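Mitogen (Streptococcus dysgalactiae, PDB 2J4X) is a zinc-binding bacterial superantigen of the staphylococcal/streptococcal toxin family, probably acting as a toxin that stimulates T cells. Local coordinates at residues K16-K21 / D73-I78. Sequence-based numbering, arbitrary orientation.
Sequences KDVINK and DIYALI
Y75 lays its ring across the strand pair and overlaps N20 and V18. Strand 18-21 runs antiparallel to part of strand 71-84 in the OB-fold domain of this superantigen. Five backbone hydrogen bonds join 16-21 to 73-78, from I78 N to D17 O, just before the first strand, to I74 N to K21 O (2.7 Å) at the other end. A chi1 of -168° sets Y75 CG anti to the backbone N. I19 O lies over one face of the ring, displaced toward the rim. The N20 amide is turned 57° from the ring plane. Its OD1 comes to the ring edge, 3.1 Å from Y75 CD1. At the far end of the ring, V18 CG2 lies 3.9 Å from Y75 CZ, and V18 CG1 reaches L77 CD1. R143 and E139 of helix 137-150 also touch Y75, so this side of the sheet meets that helix. The other side carries I19, I74 and A76, all buried. I19 CG2 lies beside I74 CG2 at 3.9 Å, and I19 CD1 meets CD1 of the buried I78 at 3.8 Å. N90 of strand 87-98 and I54 of strand 53-57 add to the packing around I19. One water lies within hydrogen-bonding distance of both N20 OD1 (2.8 Å) and I74 O (3.1 Å).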
ATOM      1  N   LYS A  16      -5.088 -10.319   1.683  1.00 33.68           N
ATOM      2  CA  LYS A  16      -6.134 -10.104   0.696  1.00 33.51           C
ATOM      3  C   LYS A  16      -5.602  -9.584  -0.651  1.00 33.10           C
ATOM      4  O   LYS A  16      -4.477  -9.090  -0.747  1.00 32.96           O
ATOM      5  CB  LYS A  16      -7.166  -9.151   1.277  1.00 33.58           C
ATOM      6  CG  LYS A  16      -7.955  -9.778   2.407  1.00 36.90           C
ATOM      7  CD  LYS A  16      -8.833  -8.757   3.119  1.00 39.67           C
ATOM      8  CE  LYS A  16      -9.869  -9.453   3.984  1.00 40.68           C
ATOM      9  NZ  LYS A  16      -9.304 -10.732   4.486  1.00 43.67           N
ATOM     10  N   ASP A  17      -6.407  -9.711  -1.702  1.00 33.83           N
ATOM     11  CA  ASP A  17      -5.990  -9.265  -3.029  1.00 33.45           C
ATOM     12  C   ASP A  17      -6.128  -7.770  -3.149  1.00 32.66           C
ATOM     13  O   ASP A  17      -6.685  -7.114  -2.270  1.00 31.82           O
ATOM     14  CB  ASP A  17      -6.819  -9.942  -4.117  1.00 34.93           C
ATOM     15  CG  ASP A  17      -6.846 -11.463  -3.971  1.00 37.49           C
ATOM     16  OD1 ASP A  17      -5.827 -12.047  -3.539  1.00 38.20           O
ATOM     17  OD2 ASP A  17      -7.884 -12.079  -4.298  1.00 40.10           O
ATOM     18  N   VAL A  18      -5.615  -7.227  -4.239  1.00 31.80           N
ATOM     19  CA  VAL A  18      -5.690  -5.799  -4.451  1.00 31.46           C
ATOM     20  C   VAL A  18      -6.379  -5.526  -5.776  1.00 32.22           C
ATOM     21  O   VAL A  18      -6.568  -6.444  -6.584  1.00 31.87           O
ATOM     22  CB  VAL A  18      -4.271  -5.162  -4.477  1.00 30.87           C
ATOM     23  CG1 VAL A  18      -3.495  -5.554  -3.207  1.00 27.32           C
ATOM     24  CG2 VAL A  18      -3.524  -5.586  -5.735  1.00 29.75           C
ATOM     25  N   ILE A  19      -6.803  -4.278  -5.964  1.00 31.08           N
ATOM     26  CA  ILE A  19      -7.393  -3.838  -7.218  1.00 31.29           C
ATOM     27  C   ILE A  19      -6.241  -3.046  -7.813  1.00 30.88           C
ATOM     28  O   ILE A  19      -5.623  -2.254  -7.119  1.00 31.98           O
ATOM     29  CB  ILE A  19      -8.580  -2.880  -7.023  1.00 32.63           C
ATOM     30  CG1 ILE A  19      -9.794  -3.623  -6.434  1.00 34.94           C
ATOM     31  CG2 ILE A  19      -8.920  -2.245  -8.337  1.00 30.98           C
ATOM     32  CD1 ILE A  19     -10.416  -4.693  -7.344  1.00 36.95           C
ATOM     33  N   ASN A  20      -5.920  -3.284  -9.074  1.00 30.53           N
ATOM     34  CA  ASN A  20      -4.823  -2.583  -9.732  1.00 31.73           C
ATOM     35  C   ASN A  20      -5.319  -2.314 -11.159  1.00 33.46           C
ATOM     36  O   ASN A  20      -5.045  -3.073 -12.095  1.00 33.77           O
ATOM     37  CB  ASN A  20      -3.557  -3.468  -9.691  1.00 31.81           C
ATOM     38  CG  ASN A  20      -2.361  -2.853 -10.404  1.00 31.86           C
ATOM     39  OD1 ASN A  20      -2.184  -1.640 -10.412  1.00 34.33           O
ATOM     40  ND2 ASN A  20      -1.519  -3.701 -10.988  1.00 32.78           N
ATOM     41  N   LYS A  21      -6.074  -1.233 -11.318  1.00 33.77           N
ATOM     42  CA  LYS A  21      -6.636  -0.910 -12.621  1.00 34.94           C
ATOM     43  C   LYS A  21      -6.347   0.514 -13.047  1.00 34.65           C
ATOM     44  O   LYS A  21      -6.058   1.367 -12.225  1.00 35.85           O
ATOM     45  CB  LYS A  21      -8.146  -1.174 -12.583  1.00 36.71           C
ATOM     46  CG  LYS A  21      -8.497  -2.489 -11.896  1.00 37.36           C
ATOM     47  CD  LYS A  21      -9.940  -2.846 -12.034  1.00 39.55           C
ATOM     48  CE  LYS A  21     -10.196  -3.486 -13.367  1.00 43.55           C
ATOM     49  NZ  LYS A  21      -9.530  -4.814 -13.463  1.00 46.16           N
ATOM     50  N   ASP A  73      -6.902   5.981 -11.709  1.00 34.97           N
ATOM     51  CA  ASP A  73      -6.123   4.731 -11.677  1.00 32.71           C
ATOM     52  C   ASP A  73      -6.237   4.265 -10.229  1.00 31.70           C
ATOM     53  O   ASP A  73      -6.141   5.062  -9.290  1.00 29.16           O
ATOM     54  CB  ASP A  73      -4.648   4.955 -12.013  1.00 33.49           C
ATOM     55  CG  ASP A  73      -4.410   5.230 -13.487  1.00 35.26           C
ATOM     56  OD1 ASP A  73      -5.385   5.150 -14.270  1.00 36.79           O
ATOM     57  OD2 ASP A  73      -3.249   5.521 -13.859  1.00 34.31           O
ATOM     58  N   ILE A  74      -6.440   2.974 -10.049  1.00 30.35           N
ATOM     59  CA  ILE A  74      -6.619   2.437  -8.713  1.00 29.74           C
ATOM     60  C   ILE A  74      -5.651   1.340  -8.332  1.00 29.45           C
ATOM     61  O   ILE A  74      -5.424   0.427  -9.099  1.00 31.10           O
ATOM     62  CB  ILE A  74      -8.036   1.839  -8.562  1.00 29.81           C
ATOM     63  CG1 ILE A  74      -9.079   2.840  -9.051  1.00 28.94           C
ATOM     64  CG2 ILE A  74      -8.302   1.441  -7.107  1.00 29.15           C
ATOM     65  CD1 ILE A  74     -10.472   2.293  -8.996  1.00 30.20           C
ATOM     66  N   TYR A  75      -5.063   1.461  -7.152  1.00 28.85           N
ATOM     67  CA  TYR A  75      -4.200   0.436  -6.602  1.00 27.32           C
ATOM     68  C   TYR A  75      -4.585   0.452  -5.132  1.00 27.34           C
ATOM     69  O   TYR A  75      -4.148   1.311  -4.379  1.00 26.60           O
ATOM     70  CB  TYR A  75      -2.719   0.756  -6.741  1.00 28.97           C
ATOM     71  CG  TYR A  75      -1.901  -0.471  -6.415  1.00 31.58           C
ATOM     72  CD1 TYR A  75      -1.326  -1.230  -7.417  1.00 33.04           C
ATOM     73  CD2 TYR A  75      -1.820  -0.953  -5.105  1.00 33.16           C
ATOM     74  CE1 TYR A  75      -0.701  -2.451  -7.131  1.00 35.52           C
ATOM     75  CE2 TYR A  75      -1.198  -2.165  -4.807  1.00 33.53           C
ATOM     76  CZ  TYR A  75      -0.647  -2.911  -5.828  1.00 34.84           C
ATOM     77  OH  TYR A  75      -0.072  -4.129  -5.557  1.00 37.49           O
ATOM     78  N   ALA A  76      -5.436  -0.480  -4.726  1.00 27.70           N
ATOM     79  CA  ALA A  76      -5.871  -0.526  -3.347  1.00 27.48           C
ATOM     80  C   ALA A  76      -6.117  -1.940  -2.878  1.00 28.37           C
ATOM     81  O   ALA A  76      -6.521  -2.797  -3.650  1.00 30.59           O
ATOM     82  CB  ALA A  76      -7.125   0.290  -3.184  1.00 26.94           C
ATOM     83  N   LEU A  77      -5.868  -2.179  -1.598  1.00 29.31           N
ATOM     84  CA  LEU A  77      -6.091  -3.480  -0.990  1.00 28.95           C
ATOM     85  C   LEU A  77      -7.606  -3.617  -0.798  1.00 31.71           C
ATOM     86  O   LEU A  77      -8.268  -2.654  -0.416  1.00 32.63           O
ATOM     87  CB  LEU A  77      -5.368  -3.545   0.368  1.00 26.62           C
ATOM     88  CG  LEU A  77      -5.374  -4.788   1.265  1.00 25.01           C
ATOM     89  CD1 LEU A  77      -4.577  -5.942   0.675  1.00 23.14           C
ATOM     90  CD2 LEU A  77      -4.767  -4.389   2.568  1.00 26.55           C
ATOM     91  N   ILE A  78      -8.161  -4.795  -1.076  1.00 34.31           N
ATOM     92  CA  ILE A  78      -9.601  -5.024  -0.896  1.00 37.33           C
ATOM     93  C   ILE A  78      -9.879  -5.324   0.589  1.00 38.09           C
ATOM     94  O   ILE A  78      -9.200  -6.152   1.183  1.00 39.34           O
ATOM     95  CB  ILE A  78     -10.081  -6.212  -1.796  1.00 37.90           C
ATOM     96  CG1 ILE A  78      -9.904  -5.837  -3.279  1.00 36.32           C
ATOM     97  CG2 ILE A  78     -11.528  -6.565  -1.482  1.00 37.93           C
ATOM     98  CD1 ILE A  78     -10.290  -6.912  -4.247  1.00 34.11           C
TER
HETATM   99  O   HOH W   1      -3.011   0.997 -10.968  1.00 35.35           O